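Local atomic coordinates of glycosyl transferase family 9 (Veillonella parvula, PDB entry 3TOV), a protein that probably transfers a sugar from an activated nucleotide donor to an acceptor, as a heptosyltransferase-like member of glycosyltransferase family 9. Residues L181-S194 against M259-M273. Residues are numbered along the deposited sequence; the frame is centred on the assembly and turned at random.
Sequences LTDTDILIGFNIGS and MNRCNLLITNDSGPM
L181 lays CD2 over one face of the R261 guanidinium, 3.9 Å from NE, while carbonyl oxygens of T182 and D185 meet its edge. NH1 and NH2 both grip D185 O end-on, the NH1 bond 3.0 Å long, with D185 O lying in the guanidinium plane; NH1 makes only a weak hydrogen bond to T182 O. A leucine in place of R261 would probably leave D185 O without its two donors and the turn T182–D185 freer to shift. On the F190 ring, I188 CD1 sits over one face, offset toward the rim, and I266 CD1 comes obliquely to CE1 at 3.7 Å. The strands pair in parallel: G189 N donates a hydrogen bond to L264 O, I266 N to G189 O and N191 N to I266 O. A chi1 of 161° swings the N191 amide toward the start of helix 271-277, where the side chain crosses P272 at about a right angle and ND2 donates to S270 OG at 3.1 Å. Strands 187-191 and 264-268 are central neighbours in the Rossmann-like C-terminal sheet of a GT-B fold. Strand 219-222 flanks 187-191, where F222 stacks on F190, and strand 283-286 flanks 264-268; helix 203-216 covers F190, helix 334-347 L264 and I266.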
loop_
_atom_site.group_PDB
_atom_site.type_symbol
_atom_site.label_atom_id
_atom_site.label_comp_id
_atom_site.label_asym_id
_atom_site.label_seq_id
_atom_site.Cartn_x
_atom_site.Cartn_y
_atom_site.Cartn_z
ATOM N N LEU A 181 22.720 12.609 6.754
ATOM C CA LEU A 181 22.374 11.351 7.398
ATOM C C LEU A 181 23.523 10.398 7.181
ATOM O O LEU A 181 23.948 10.203 6.049
ATOM C CB LEU A 181 21.124 10.747 6.773
ATOM C CG LEU A 181 20.846 9.291 7.161
ATOM C CD1 LEU A 181 20.212 9.201 8.536
ATOM C CD2 LEU A 181 19.951 8.629 6.123
ATOM N N THR A 182 24.033 9.807 8.254
ATOM C CA THR A 182 25.151 8.882 8.136
ATOM C C THR A 182 24.642 7.457 8.005
ATOM O O THR A 182 23.486 7.158 8.330
ATOM C CB THR A 182 26.092 8.961 9.338
ATOM O OG1 THR A 182 25.686 8.004 10.323
ATOM C CG2 THR A 182 26.053 10.345 9.946
ATOM N N ASP A 183 25.518 6.576 7.536
ATOM C CA ASP A 183 25.130 5.210 7.217
ATOM C C ASP A 183 24.753 4.453 8.477
ATOM O O ASP A 183 24.159 3.381 8.424
ATOM C CB ASP A 183 26.264 4.488 6.480
ATOM C CG ASP A 183 25.749 3.472 5.467
ATOM O OD1 ASP A 183 24.657 3.697 4.885
ATOM O OD2 ASP A 183 26.438 2.448 5.257
ATOM N N THR A 184 25.080 5.038 9.617
ATOM C CA THR A 184 24.904 4.356 10.883
ATOM C C THR A 184 23.792 4.957 11.755
ATOM O O THR A 184 23.437 4.398 12.788
ATOM C CB THR A 184 26.221 4.335 11.647
ATOM O OG1 THR A 184 26.091 3.483 12.786
ATOM C CG2 THR A 184 26.619 5.749 12.078
ATOM N N ASP A 185 23.234 6.086 11.328
ATOM C CA ASP A 185 22.144 6.723 12.065
ATOM C C ASP A 185 20.870 5.880 12.084
ATOM O O ASP A 185 20.577 5.149 11.138
ATOM C CB ASP A 185 21.830 8.113 11.491
ATOM C CG ASP A 185 22.830 9.176 11.931
ATOM O OD1 ASP A 185 23.153 10.066 11.113
ATOM O OD2 ASP A 185 23.290 9.130 13.094
ATOM N N ILE A 186 20.114 5.995 13.174
ATOM C CA ILE A 186 18.798 5.372 13.281
ATOM C C ILE A 186 17.722 6.359 12.846
ATOM O O ILE A 186 17.370 7.284 13.567
ATOM C CB ILE A 186 18.491 4.825 14.710
ATOM C CG1 ILE A 186 19.094 3.432 14.897
ATOM C CG2 ILE A 186 16.986 4.727 14.945
ATOM C CD1 ILE A 186 20.594 3.406 14.936
ATOM N N LEU A 187 17.212 6.149 11.643
ATOM C CA LEU A 187 16.211 7.026 11.073
ATOM C C LEU A 187 14.801 6.571 11.423
ATOM O O LEU A 187 14.424 5.434 11.147
ATOM C CB LEU A 187 16.360 7.027 9.563
ATOM C CG LEU A 187 15.445 8.013 8.860
ATOM C CD1 LEU A 187 15.723 9.419 9.395
ATOM C CD2 LEU A 187 15.653 7.920 7.359
ATOM N N ILE A 188 14.021 7.454 12.037
ATOM C CA ILE A 188 12.600 7.174 12.226
ATOM C C ILE A 188 11.771 8.185 11.423
ATOM O O ILE A 188 11.916 9.394 11.586
ATOM C CB ILE A 188 12.149 7.070 13.744
ATOM C CG1 ILE A 188 10.976 7.991 14.021
ATOM C CG2 ILE A 188 13.299 7.303 14.746
ATOM C CD1 ILE A 188 9.704 7.486 13.425
ATOM N N GLY A 189 10.914 7.676 10.543
ATOM C CA GLY A 189 10.174 8.517 9.625
ATOM C C GLY A 189 8.692 8.616 9.907
ATOM O O GLY A 189 8.101 7.724 10.497
ATOM N N PHE A 190 8.101 9.721 9.467
ATOM C CA PHE A 190 6.694 10.019 9.674
ATOM C C PHE A 190 5.985 10.260 8.355
ATOM O O PHE A 190 6.451 11.023 7.511
ATOM C CB PHE A 190 6.543 11.289 10.497
ATOM C CG PHE A 190 7.232 11.237 11.812
ATOM C CD1 PHE A 190 6.506 11.061 12.980
ATOM C CD2 PHE A 190 8.612 11.356 11.890
ATOM C CE1 PHE A 190 7.144 11.013 14.196
ATOM C CE2 PHE A 190 9.256 11.303 13.113
ATOM C CZ PHE A 190 8.522 11.137 14.263
ATOM N N ASN A 191 4.842 9.615 8.196
ATOM C CA ASN A 191 3.929 9.916 7.118
ATOM C C ASN A 191 2.616 10.279 7.789
ATOM O O ASN A 191 1.835 9.411 8.156
ATOM C CB ASN A 191 3.789 8.708 6.177
ATOM C CG ASN A 191 2.539 8.768 5.305
ATOM O OD1 ASN A 191 2.233 9.791 4.675
ATOM N ND2 ASN A 191 1.807 7.660 5.265
ATOM N N ILE A 192 2.407 11.575 7.988
ATOM C CA ILE A 192 1.169 12.101 8.547
ATOM C C ILE A 192 0.252 12.544 7.404
ATOM O O ILE A 192 0.644 12.527 6.225
ATOM C CB ILE A 192 1.476 13.322 9.435
ATOM C CG1 ILE A 192 1.261 14.635 8.669
ATOM C CG2 ILE A 192 2.918 13.274 9.927
ATOM C CD1 ILE A 192 2.159 15.800 9.128
ATOM N N GLY A 193 -0.967 12.947 7.735
ATOM C CA GLY A 193 -1.796 13.613 6.749
ATOM C C GLY A 193 -2.546 12.745 5.757
ATOM O O GLY A 193 -2.002 11.799 5.172
ATOM N N SER A 194 -3.811 13.105 5.566
ATOM C CA SER A 194 -4.749 12.336 4.773
ATOM C C SER A 194 -5.804 13.308 4.288
ATOM O O SER A 194 -5.994 14.363 4.889
ATOM C CB SER A 194 -5.398 11.238 5.640
ATOM O OG SER A 194 -6.472 10.578 4.983
HETATM N N MSE A 259 12.079 5.247 1.848
HETATM C CA MSE A 259 11.420 4.654 3.010
HETATM C C MSE A 259 12.135 3.405 3.478
HETATM O O MSE A 259 12.192 3.113 4.676
HETATM C CB MSE A 259 9.965 4.323 2.698
HETATM C CG MSE A 259 8.967 5.149 3.500
HETATM SE SE MSE A 259 7.252 5.201 2.603
HETATM C CE MSE A 259 6.228 6.308 3.817
ATOM N N ASN A 260 12.674 2.662 2.525
ATOM C CA ASN A 260 13.473 1.492 2.847
ATOM C C ASN A 260 14.515 1.827 3.926
ATOM O O ASN A 260 14.796 1.020 4.819
ATOM C CB ASN A 260 14.145 0.977 1.575
ATOM C CG ASN A 260 15.120 -0.138 1.845
ATOM O OD1 ASN A 260 16.289 0.108 2.127
ATOM N ND2 ASN A 260 14.652 -1.370 1.755
ATOM N N ARG A 261 15.061 3.040 3.839
ATOM C CA ARG A 261 16.138 3.484 4.718
ATOM C C ARG A 261 15.657 3.709 6.150
ATOM O O ARG A 261 16.462 3.875 7.073
ATOM C CB ARG A 261 16.803 4.749 4.158
ATOM C CG ARG A 261 17.912 5.337 5.038
ATOM C CD ARG A 261 18.867 4.260 5.522
ATOM N NE ARG A 261 20.016 4.773 6.269
ATOM C CZ ARG A 261 20.084 4.843 7.599
ATOM N NH1 ARG A 261 21.183 5.314 8.183
ATOM N NH2 ARG A 261 19.058 4.450 8.347
ATOM N N CYS A 262 14.347 3.696 6.347
ATOM C CA CYS A 262 13.807 3.959 7.676
ATOM C C CYS A 262 13.851 2.760 8.604
ATOM O O CYS A 262 13.391 1.676 8.246
ATOM C CB CYS A 262 12.376 4.461 7.581
ATOM S SG CYS A 262 12.272 6.112 6.965
ATOM N N ASN A 263 14.399 2.980 9.800
ATOM C CA ASN A 263 14.344 2.019 10.897
ATOM C C ASN A 263 12.949 1.954 11.518
ATOM O O ASN A 263 12.661 1.050 12.287
ATOM C CB ASN A 263 15.342 2.386 11.987
ATOM C CG ASN A 263 16.756 2.484 11.477
ATOM O OD1 ASN A 263 17.048 3.256 10.567
ATOM N ND2 ASN A 263 17.654 1.722 12.083
ATOM N N LEU A 264 12.097 2.922 11.186
ATOM C CA LEU A 264 10.731 2.976 11.695
ATOM C C LEU A 264 9.852 3.996 10.962
ATOM O O LEU A 264 10.315 5.018 10.471
ATOM C CB LEU A 264 10.721 3.304 13.187
ATOM C CG LEU A 264 9.335 3.258 13.849
ATOM C CD1 LEU A 264 8.864 1.811 14.036
ATOM C CD2 LEU A 264 9.358 3.983 15.175
ATOM N N LEU A 265 8.560 3.715 10.927
ATOM C CA LEU A 265 7.600 4.610 10.327
ATOM C C LEU A 265 6.342 4.740 11.209
ATOM O O LEU A 265 5.678 3.757 11.538
ATOM C CB LEU A 265 7.246 4.101 8.943
ATOM C CG LEU A 265 6.060 4.810 8.303
ATOM C CD1 LEU A 265 6.277 6.311 8.325
ATOM C CD2 LEU A 265 5.815 4.300 6.875
ATOM N N ILE A 266 6.041 5.966 11.615
ATOM C CA ILE A 266 4.812 6.272 12.333
ATOM C C ILE A 266 3.850 6.881 11.322
ATOM O O ILE A 266 4.254 7.732 10.524
ATOM C CB ILE A 266 5.093 7.288 13.432
ATOM C CG1 ILE A 266 6.130 6.723 14.394
ATOM C CG2 ILE A 266 3.823 7.666 14.146
ATOM C CD1 ILE A 266 6.420 7.627 15.553
ATOM N N THR A 267 2.589 6.459 11.329
ATOM C CA THR A 267 1.724 6.821 10.205
ATOM C C THR A 267 0.252 6.580 10.435
ATOM O O THR A 267 -0.115 5.798 11.303
ATOM C CB THR A 267 2.122 6.062 8.902
ATOM O OG1 THR A 267 0.984 5.966 8.045
ATOM C CG2 THR A 267 2.585 4.654 9.205
ATOM N N ASN A 268 -0.582 7.252 9.641
ATOM C CA ASN A 268 -2.022 6.996 9.615
ATOM C C ASN A 268 -2.398 5.945 8.563
ATOM O O ASN A 268 -1.536 5.483 7.818
ATOM C CB ASN A 268 -2.781 8.291 9.370
ATOM C CG ASN A 268 -2.318 9.004 8.120
ATOM O OD1 ASN A 268 -1.261 8.691 7.578
ATOM N ND2 ASN A 268 -3.108 9.966 7.652
ATOM N N ASP A 269 -3.663 5.530 8.512
ATOM C CA ASP A 269 -4.043 4.576 7.470
ATOM C C ASP A 269 -4.080 5.319 6.163
ATOM O O ASP A 269 -4.991 6.105 5.907
ATOM C CB ASP A 269 -5.348 3.778 7.733
ATOM C CG ASP A 269 -6.390 4.540 8.566
ATOM O OD1 ASP A 269 -6.020 5.300 9.497
ATOM O OD2 ASP A 269 -7.602 4.345 8.305
ATOM N N SER A 270 -3.035 5.101 5.373
ATOM C CA SER A 270 -2.895 5.693 4.045
ATOM C C SER A 270 -1.876 4.880 3.253
ATOM O O SER A 270 -0.979 4.254 3.835
ATOM C CB SER A 270 -2.483 7.172 4.126
ATOM O OG SER A 270 -1.183 7.339 4.671
ATOM N N GLY A 271 -2.028 4.893 1.930
ATOM C CA GLY A 271 -1.211 4.090 1.034
ATOM C C GLY A 271 0.276 4.018 1.339
ATOM O O GLY A 271 0.882 2.952 1.244
ATOM N N PRO A 272 0.886 5.156 1.690
ATOM C CA PRO A 272 2.312 5.139 2.038
ATOM C C PRO A 272 2.639 4.167 3.166
ATOM O O PRO A 272 3.783 3.734 3.263
ATOM C CB PRO A 272 2.575 6.574 2.490
ATOM C CG PRO A 272 1.572 7.380 1.736
ATOM C CD PRO A 272 0.344 6.524 1.630
HETATM N N MSE A 273 1.660 3.839 4.007
HETATM C CA MSE A 273 1.871 2.847 5.062
HETATM C C MSE A 273 2.177 1.465 4.474
HETATM O O MSE A 273 3.060 0.756 4.956
HETATM C CB MSE A 273 0.652 2.768 5.969
HETATM C CG MSE A 273 0.828 1.858 7.174
HETATM SE SE MSE A 273 -0.880 1.385 7.991
HETATM C CE MSE A 273 -1.651 0.270 6.587
#